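Local coordinates for protein ribosome biogenesis GTPase A (Thermotoga maritima, PDB 3CNL) that binds GTP on a circularly permuted G domain and probably hydrolyses it, probably in a late step of 50S ribosomal subunit assembly, at residues T37-G41 and V42-R46; E162-A165 and A166-L170; G172-P175 and V176-E180. One frame throughout, in Å; residues are numbered along the deposited sequence.

Contact 1: T37-G41 and V42-R46; sequences TSAYG and VDFSR
The methyl of Ala-39 meets the rim of the Phe-44 ring, its CB lying 3.6 Å from CE2 of Phe-44, near the ring plane. This local apolar contact sits in the loop joining strands 24-30 and 48-54 of the circularly permuted G domain, where Ala-39 is the centre of an inverse gamma turn. Tyr-40 N closes that turn with a weak bond to Ser-38 O. Val-42 is the second apolar partner: its CG1 approaches Ala-39 O to 3.3 Å and stands 4.1 Å from Ala-39 CB. With CG2 anti to the backbone N, CG1 is the branch left to reach back to Ala-39. Just before Val-42, Gly-41 has backbone angles (phi 117°, psi -43°) at which a side chain would press on the preceding carbonyl oxygen. Val-42 also carries its own carbonyl over the Phe-44 ring, with Val-42 O about 4.2 Å above the ring centre. Farther out, Glu-27 accepts the backbone N-H of Ala-39, Val-25 of strand 24-30 touches Phe-44, and Ile-15 and Leu-19 of helix 13-19 pack on Val-42. The chain beyond is set by an Asx turn: Ser-45 N donates to Asp-43 OD1 over 2.9 Å, reaching that oxygen on its anti side and 30° out of the carboxylate plane.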
loop_
_atom_site.group_PDB
_atom_site.type_symbol
_atom_site.label_atom_id
_atom_site.label_comp_id
_atom_site.label_asym_id
_atom_site.label_seq_id
_atom_site.Cartn_x
_atom_site.Cartn_y
_atom_site.Cartn_z
ATOM N N THR A 37 5.587 2.411 1.505
ATOM C CA THR A 37 5.137 1.150 0.891
ATOM C C THR A 37 6.043 0.643 -0.258
ATOM O O THR A 37 5.644 -0.225 -1.033
ATOM C CB THR A 37 3.665 1.224 0.393
ATOM O OG1 THR A 37 3.527 2.272 -0.577
ATOM C CG2 THR A 37 2.691 1.460 1.580
ATOM N N SER A 38 7.259 1.170 -0.329
ATOM C CA SER A 38 8.236 0.734 -1.315
ATOM C C SER A 38 8.756 -0.618 -0.885
ATOM O O SER A 38 8.775 -0.920 0.313
ATOM C CB SER A 38 9.394 1.719 -1.368
ATOM O OG SER A 38 10.251 1.529 -0.266
ATOM N N ALA A 39 9.203 -1.432 -1.837
ATOM C CA ALA A 39 9.688 -2.773 -1.499
ATOM C C ALA A 39 11.176 -2.758 -1.165
ATOM O O ALA A 39 11.960 -3.520 -1.738
ATOM C CB ALA A 39 9.389 -3.760 -2.633
ATOM N N TYR A 40 11.562 -1.870 -0.254
ATOM C CA TYR A 40 12.936 -1.763 0.228
ATOM C C TYR A 40 13.334 -3.082 0.889
ATOM O O TYR A 40 12.548 -3.677 1.630
ATOM C CB TYR A 40 13.028 -0.627 1.238
ATOM C CG TYR A 40 14.330 0.140 1.244
ATOM C CD1 TYR A 40 14.424 1.388 0.623
ATOM C CD2 TYR A 40 15.457 -0.354 1.897
ATOM C CE1 TYR A 40 15.616 2.126 0.637
ATOM C CE2 TYR A 40 16.656 0.370 1.915
ATOM C CZ TYR A 40 16.729 1.612 1.281
ATOM O OH TYR A 40 17.909 2.341 1.288
ATOM N N GLY A 41 14.546 -3.549 0.600
ATOM C CA GLY A 41 15.028 -4.808 1.153
ATOM C C GLY A 41 15.306 -5.834 0.076
ATOM O O GLY A 41 16.326 -6.530 0.128
ATOM N N VAL A 42 14.406 -5.928 -0.902
ATOM C CA VAL A 42 14.534 -6.912 -1.979
ATOM C C VAL A 42 15.120 -6.271 -3.251
ATOM O O VAL A 42 14.787 -5.142 -3.606
ATOM C CB VAL A 42 13.198 -7.717 -2.206
ATOM C CG1 VAL A 42 11.975 -6.848 -2.003
ATOM C CG2 VAL A 42 13.157 -8.405 -3.565
ATOM N N ASP A 43 16.027 -6.998 -3.897
ATOM C CA ASP A 43 16.782 -6.497 -5.037
ATOM C C ASP A 43 16.049 -6.824 -6.336
ATOM O O ASP A 43 15.910 -7.992 -6.691
ATOM C CB ASP A 43 18.185 -7.127 -5.035
ATOM C CG ASP A 43 19.136 -6.486 -6.033
ATOM O OD1 ASP A 43 18.714 -5.639 -6.840
ATOM O OD2 ASP A 43 20.337 -6.831 -6.007
ATOM N N PHE A 44 15.574 -5.777 -7.017
ATOM C CA PHE A 44 14.899 -5.886 -8.319
ATOM C C PHE A 44 15.756 -5.303 -9.440
ATOM O O PHE A 44 15.238 -5.040 -10.532
ATOM C CB PHE A 44 13.575 -5.104 -8.349
ATOM C CG PHE A 44 12.590 -5.476 -7.285
ATOM C CD1 PHE A 44 12.350 -6.802 -6.954
ATOM C CD2 PHE A 44 11.862 -4.481 -6.642
ATOM C CE1 PHE A 44 11.422 -7.132 -5.983
ATOM C CE2 PHE A 44 10.926 -4.801 -5.677
ATOM C CZ PHE A 44 10.710 -6.129 -5.341
ATOM N N SER A 45 17.043 -5.068 -9.184
ATOM C CA SER A 45 17.911 -4.408 -10.182
ATOM C C SER A 45 18.234 -5.254 -11.438
ATOM O O SER A 45 18.732 -4.720 -12.434
ATOM C CB SER A 45 19.199 -3.857 -9.529
ATOM O OG SER A 45 19.914 -4.877 -8.844
ATOM N N ARG A 46 17.943 -6.556 -11.393
ATOM C CA ARG A 46 18.154 -7.443 -12.553
ATOM C C ARG A 46 16.865 -7.667 -13.378
ATOM O O ARG A 46 16.871 -8.378 -14.392
ATOM C CB ARG A 46 18.765 -8.785 -12.103
ATOM C CG ARG A 46 20.251 -8.685 -11.694
ATOM C CD ARG A 46 20.874 -10.039 -11.275
ATOM N NE ARG A 46 20.496 -11.168 -12.140
ATOM C CZ ARG A 46 20.907 -11.344 -13.400
ATOM N NH1 ARG A 46 20.497 -12.402 -14.093
ATOM N NH2 ARG A 46 21.720 -10.465 -13.974
#

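Contact 2: E162-A165 and A166-L170; sequences EDLA and AKLLL
Backbone N-H groups of Ala-166, Lys-167, Leu-168 and Leu-169 donate to the carbonyls of Glu-162, Asp-163, Leu-164 and Ala-165, the i to i+4 pattern of the alpha helix 162-170, with the Leu-168 N to Leu-164 O bond straightest at 171°. One turn apart on this helix, Asp-163 and Lys-167 form a salt bridge. Lys-167 NZ lies 2.7 Å from OD2 of Asp-163, which accepts on its syn lone pair. The lysine chain runs extended beyond CG and passes over the backbone of its partner, its CD 3.5 Å from Asp-163 O. Asp-163 turns its CG anti to the backbone N (chi1 -175°), which carries the carboxylate along the helix toward the ammonium. Its other oxygen, OD1, is bridged to Arg-187 of helix 182-196, so two cations grip one carboxylate and probably favour its charged form. Lys-167 NZ has a second, long and weak ion pair with Glu-246. On another side of the helix the leucines one turn apart meet at an angle, Leu-164 CG and CD1 each 4.1 Å from Leu-168 CD1. Phe-232 of helix 224-236 touches Leu-169 and Leu-170. Ala-166 CB rests 3.4 Å from Glu-162 O, the carbonyl its own amide is bonded to.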
loop_
_atom_site.group_PDB
_atom_site.type_symbol
_atom_site.label_atom_id
_atom_site.label_comp_id
_atom_site.label_asym_id
_atom_site.label_seq_id
_atom_site.Cartn_x
_atom_site.Cartn_y
_atom_site.Cartn_z
ATOM N N GLU A 162 9.730 5.141 13.888
ATOM C CA GLU A 162 8.373 5.365 14.345
ATOM C C GLU A 162 7.525 5.888 13.173
ATOM O O GLU A 162 6.365 5.499 13.001
ATOM C CB GLU A 162 8.428 6.334 15.525
ATOM C CG GLU A 162 7.166 7.053 15.875
ATOM C CD GLU A 162 7.441 8.195 16.837
ATOM O OE1 GLU A 162 7.847 7.907 17.991
ATOM O OE2 GLU A 162 7.267 9.374 16.428
ATOM N N ASP A 163 8.131 6.751 12.363
ATOM C CA ASP A 163 7.453 7.332 11.219
ATOM C C ASP A 163 7.045 6.258 10.177
ATOM O O ASP A 163 5.932 6.270 9.654
ATOM C CB ASP A 163 8.342 8.392 10.590
ATOM C CG ASP A 163 7.658 9.112 9.464
ATOM O OD1 ASP A 163 6.706 9.876 9.724
ATOM O OD2 ASP A 163 8.073 8.921 8.317
ATOM N N LEU A 164 7.945 5.319 9.901
ATOM C CA LEU A 164 7.632 4.220 8.965
ATOM C C LEU A 164 6.493 3.326 9.478
ATOM O O LEU A 164 5.567 3.007 8.737
ATOM C CB LEU A 164 8.892 3.402 8.638
ATOM C CG LEU A 164 8.679 2.186 7.723
ATOM C CD1 LEU A 164 8.185 2.603 6.342
ATOM C CD2 LEU A 164 9.943 1.288 7.636
ATOM N N ALA A 165 6.535 2.958 10.755
ATOM C CA ALA A 165 5.446 2.182 11.356
ATOM C C ALA A 165 4.114 2.942 11.283
ATOM O O ALA A 165 3.084 2.364 10.933
ATOM C CB ALA A 165 5.787 1.811 12.807
ATOM N N ALA A 166 4.144 4.237 11.597
ATOM C CA ALA A 166 2.948 5.065 11.603
ATOM C C ALA A 166 2.313 5.097 10.202
ATOM O O ALA A 166 1.116 4.915 10.067
ATOM C CB ALA A 166 3.297 6.462 12.059
ATOM N N LYS A 167 3.138 5.276 9.175
ATOM C CA LYS A 167 2.675 5.342 7.774
ATOM C C LYS A 167 2.131 4.003 7.257
ATOM O O LYS A 167 1.083 3.946 6.578
ATOM C CB LYS A 167 3.797 5.892 6.888
ATOM C CG LYS A 167 3.923 7.409 6.978
ATOM C CD LYS A 167 5.292 7.890 6.565
ATOM C CE LYS A 167 5.291 9.419 6.506
ATOM N NZ LYS A 167 6.672 9.952 6.295
ATOM N N LEU A 168 2.828 2.924 7.589
ATOM C CA LEU A 168 2.320 1.578 7.304
ATOM C C LEU A 168 1.025 1.257 8.049
ATOM O O LEU A 168 0.180 0.521 7.534
ATOM C CB LEU A 168 3.375 0.510 7.579
ATOM C CG LEU A 168 4.631 0.506 6.703
ATOM C CD1 LEU A 168 5.631 -0.497 7.249
ATOM C CD2 LEU A 168 4.235 0.139 5.253
ATOM N N LEU A 169 0.871 1.770 9.263
ATOM C CA LEU A 169 -0.419 1.678 9.948
ATOM C C LEU A 169 -1.539 2.389 9.191
ATOM O O LEU A 169 -2.662 1.873 9.055
ATOM C CB LEU A 169 -0.304 2.262 11.376
ATOM C CG LEU A 169 -1.565 2.351 12.230
ATOM C CD1 LEU A 169 -2.073 0.959 12.524
ATOM C CD2 LEU A 169 -1.228 3.076 13.549
ATOM N N LEU A 170 -1.246 3.598 8.736
ATOM C CA LEU A 170 -2.246 4.435 8.049
ATOM C C LEU A 170 -2.743 3.820 6.717
ATOM O O LEU A 170 -3.871 4.053 6.306
ATOM C CB LEU A 170 -1.650 5.847 7.804
ATOM C CG LEU A 170 -1.551 6.803 8.994
ATOM C CD1 LEU A 170 -0.612 7.997 8.762
ATOM C CD2 LEU A 170 -2.913 7.311 9.406
#

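Contact 3: G172-P175 and V176-E180; sequences GSLP and VERIE
A local turn contact at the surface joins residues 172-175 to 176-180, in the connection between helices 162-170 and 182-196, where the chain leaves one helix and makes a short 3-10 turn before the next. One backbone hydrogen bond spans that turn, Arg-178 N to Pro-175 O at 3.0 Å, with an N-H...O angle of 149°. The amide sits above the carbonyl plane, 55° out of it, rather than on a lone pair. Ile-179 N also bonds to Val-176 O, again three residues back. The apolar part is carried by Leu-174, whose two methyls take different partners: CD2 meets CD1 of Ile-179 at 3.5 Å, while CD1 rests 4.0 Å from Arg-178 CB. The first torsion of Ile-179 sets its CG1 3.7 Å from Pro-175 O, and chi2 (-67°) turns CD1 to Leu-174. The Arg-178 chain, bent at chi2 and chi3, curls round so that Pro-175 CB stands at the edge of its guanidinium, near the plane. From another direction Glu-177 OE1 comes to 3.5 Å from the same Pro-175 CB. Gly-172, with positive phi, is the C-prime residue of the Schellman motif that ends helix 162-170. Ser-173 OG then bonds to the carbonyl of Pro-108, a residue of the nucleotide pocket. Leu-174 lies against Ala-165 and Leu-168 of helix 162-170, whereas Val-176 and Ile-179 pack on Phe-185 of helix 182-196.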
loop_
_atom_site.group_PDB
_atom_site.type_symbol
_atom_site.label_atom_id
_atom_site.label_comp_id
_atom_site.label_asym_id
_atom_site.label_seq_id
_atom_site.Cartn_x
_atom_site.Cartn_y
_atom_site.Cartn_z
ATOM N N GLY A 172 -2.920 0.542 6.310
ATOM C CA GLY A 172 -3.425 -0.800 6.692
ATOM C C GLY A 172 -2.478 -1.957 6.445
ATOM O O GLY A 172 -2.874 -3.129 6.486
ATOM N N SER A 173 -1.221 -1.630 6.181
ATOM C CA SER A 173 -0.198 -2.626 5.937
ATOM C C SER A 173 0.320 -3.252 7.245
ATOM O O SER A 173 0.691 -4.440 7.297
ATOM C CB SER A 173 0.932 -1.981 5.148
ATOM O OG SER A 173 1.951 -2.914 4.892
ATOM N N LEU A 174 0.348 -2.451 8.301
ATOM C CA LEU A 174 0.783 -2.939 9.596
ATOM C C LEU A 174 -0.390 -2.902 10.577
ATOM O O LEU A 174 -0.937 -1.841 10.833
ATOM C CB LEU A 174 1.998 -2.122 10.083
ATOM C CG LEU A 174 2.769 -2.476 11.358
ATOM C CD1 LEU A 174 3.524 -3.822 11.234
ATOM C CD2 LEU A 174 3.736 -1.341 11.684
ATOM N N PRO A 175 -0.781 -4.071 11.131
ATOM C CA PRO A 175 -1.881 -4.155 12.119
ATOM C C PRO A 175 -1.625 -3.458 13.456
ATOM O O PRO A 175 -0.510 -3.462 13.941
ATOM C CB PRO A 175 -2.044 -5.679 12.341
ATOM C CG PRO A 175 -1.367 -6.321 11.144
ATOM C CD PRO A 175 -0.224 -5.402 10.826
ATOM N N VAL A 176 -2.684 -2.880 14.036
ATOM C CA VAL A 176 -2.659 -2.246 15.361
ATOM C C VAL A 176 -2.080 -3.175 16.432
ATOM O O VAL A 176 -1.345 -2.736 17.318
ATOM C CB VAL A 176 -4.075 -1.757 15.756
ATOM C CG1 VAL A 176 -4.207 -1.537 17.250
ATOM C CG2 VAL A 176 -4.406 -0.479 15.008
ATOM N N GLU A 177 -2.399 -4.460 16.303
ATOM C CA GLU A 177 -1.935 -5.513 17.202
ATOM C C GLU A 177 -0.426 -5.614 17.281
ATOM O O GLU A 177 0.109 -6.022 18.305
ATOM C CB GLU A 177 -2.496 -6.867 16.751
ATOM C CG GLU A 177 -4.021 -6.956 16.774
ATOM C CD GLU A 177 -4.703 -6.352 15.544
ATOM O OE1 GLU A 177 -4.254 -5.297 15.051
ATOM O OE2 GLU A 177 -5.710 -6.933 15.082
ATOM N N ARG A 178 0.246 -5.255 16.193
ATOM C CA ARG A 178 1.700 -5.349 16.065
ATOM C C ARG A 178 2.413 -4.125 16.675
ATOM O O ARG A 178 3.648 -4.092 16.776
ATOM C CB ARG A 178 2.045 -5.425 14.573
ATOM C CG ARG A 178 2.937 -6.563 14.143
ATOM C CD ARG A 178 2.120 -7.748 13.650
ATOM N NE ARG A 178 2.082 -8.846 14.620
ATOM C CZ ARG A 178 0.978 -9.328 15.193
ATOM N NH1 ARG A 178 1.072 -10.336 16.051
ATOM N NH2 ARG A 178 -0.220 -8.818 14.912
ATOM N N ILE A 179 1.638 -3.107 17.050
ATOM C CA ILE A 179 2.201 -1.849 17.554
ATOM C C ILE A 179 2.352 -1.897 19.076
ATOM O O ILE A 179 1.380 -2.088 19.810
ATOM C CB ILE A 179 1.333 -0.619 17.145
ATOM C CG1 ILE A 179 1.078 -0.598 15.629
ATOM C CG2 ILE A 179 1.956 0.701 17.654
ATOM C CD1 ILE A 179 2.308 -0.356 14.758
ATOM N N GLU A 180 3.573 -1.679 19.541
ATOM C CA GLU A 180 3.887 -1.834 20.956
ATOM C C GLU A 180 4.205 -0.497 21.647
ATOM O O GLU A 180 4.271 -0.421 22.876
ATOM C CB GLU A 180 5.037 -2.850 21.110
ATOM C CG GLU A 180 4.693 -4.234 20.560
ATOM C CD GLU A 180 5.915 -5.091 20.214
ATOM O OE1 GLU A 180 5.777 -6.337 20.258
ATOM O OE2 GLU A 180 7.000 -4.539 19.889
#

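Contacts 2 and 3 are consecutive: Leu-168 O probably accepts from both Ser-173 N and Leu-174 N, and Leu-169 CD1 packs on Val-176 CG2. Both also face helix 182-196, contact 2 mainly through the Asp-163 to Arg-187 salt bridge and contact 3 through apolar groups. Contact 1, about 19 Å from contact 2 between centres, lies in the loop between strands 24-30 and 48-54 and meets helix 162-170 through Thr-37 CG2 on Leu-168 CD2. Contacts 1 and 3 are surface turns dominated by apolar side chains, although contact 3 adds a 3-10 backbone bond. Contact 2, partly buried, combines full helical bonding with a charged pair.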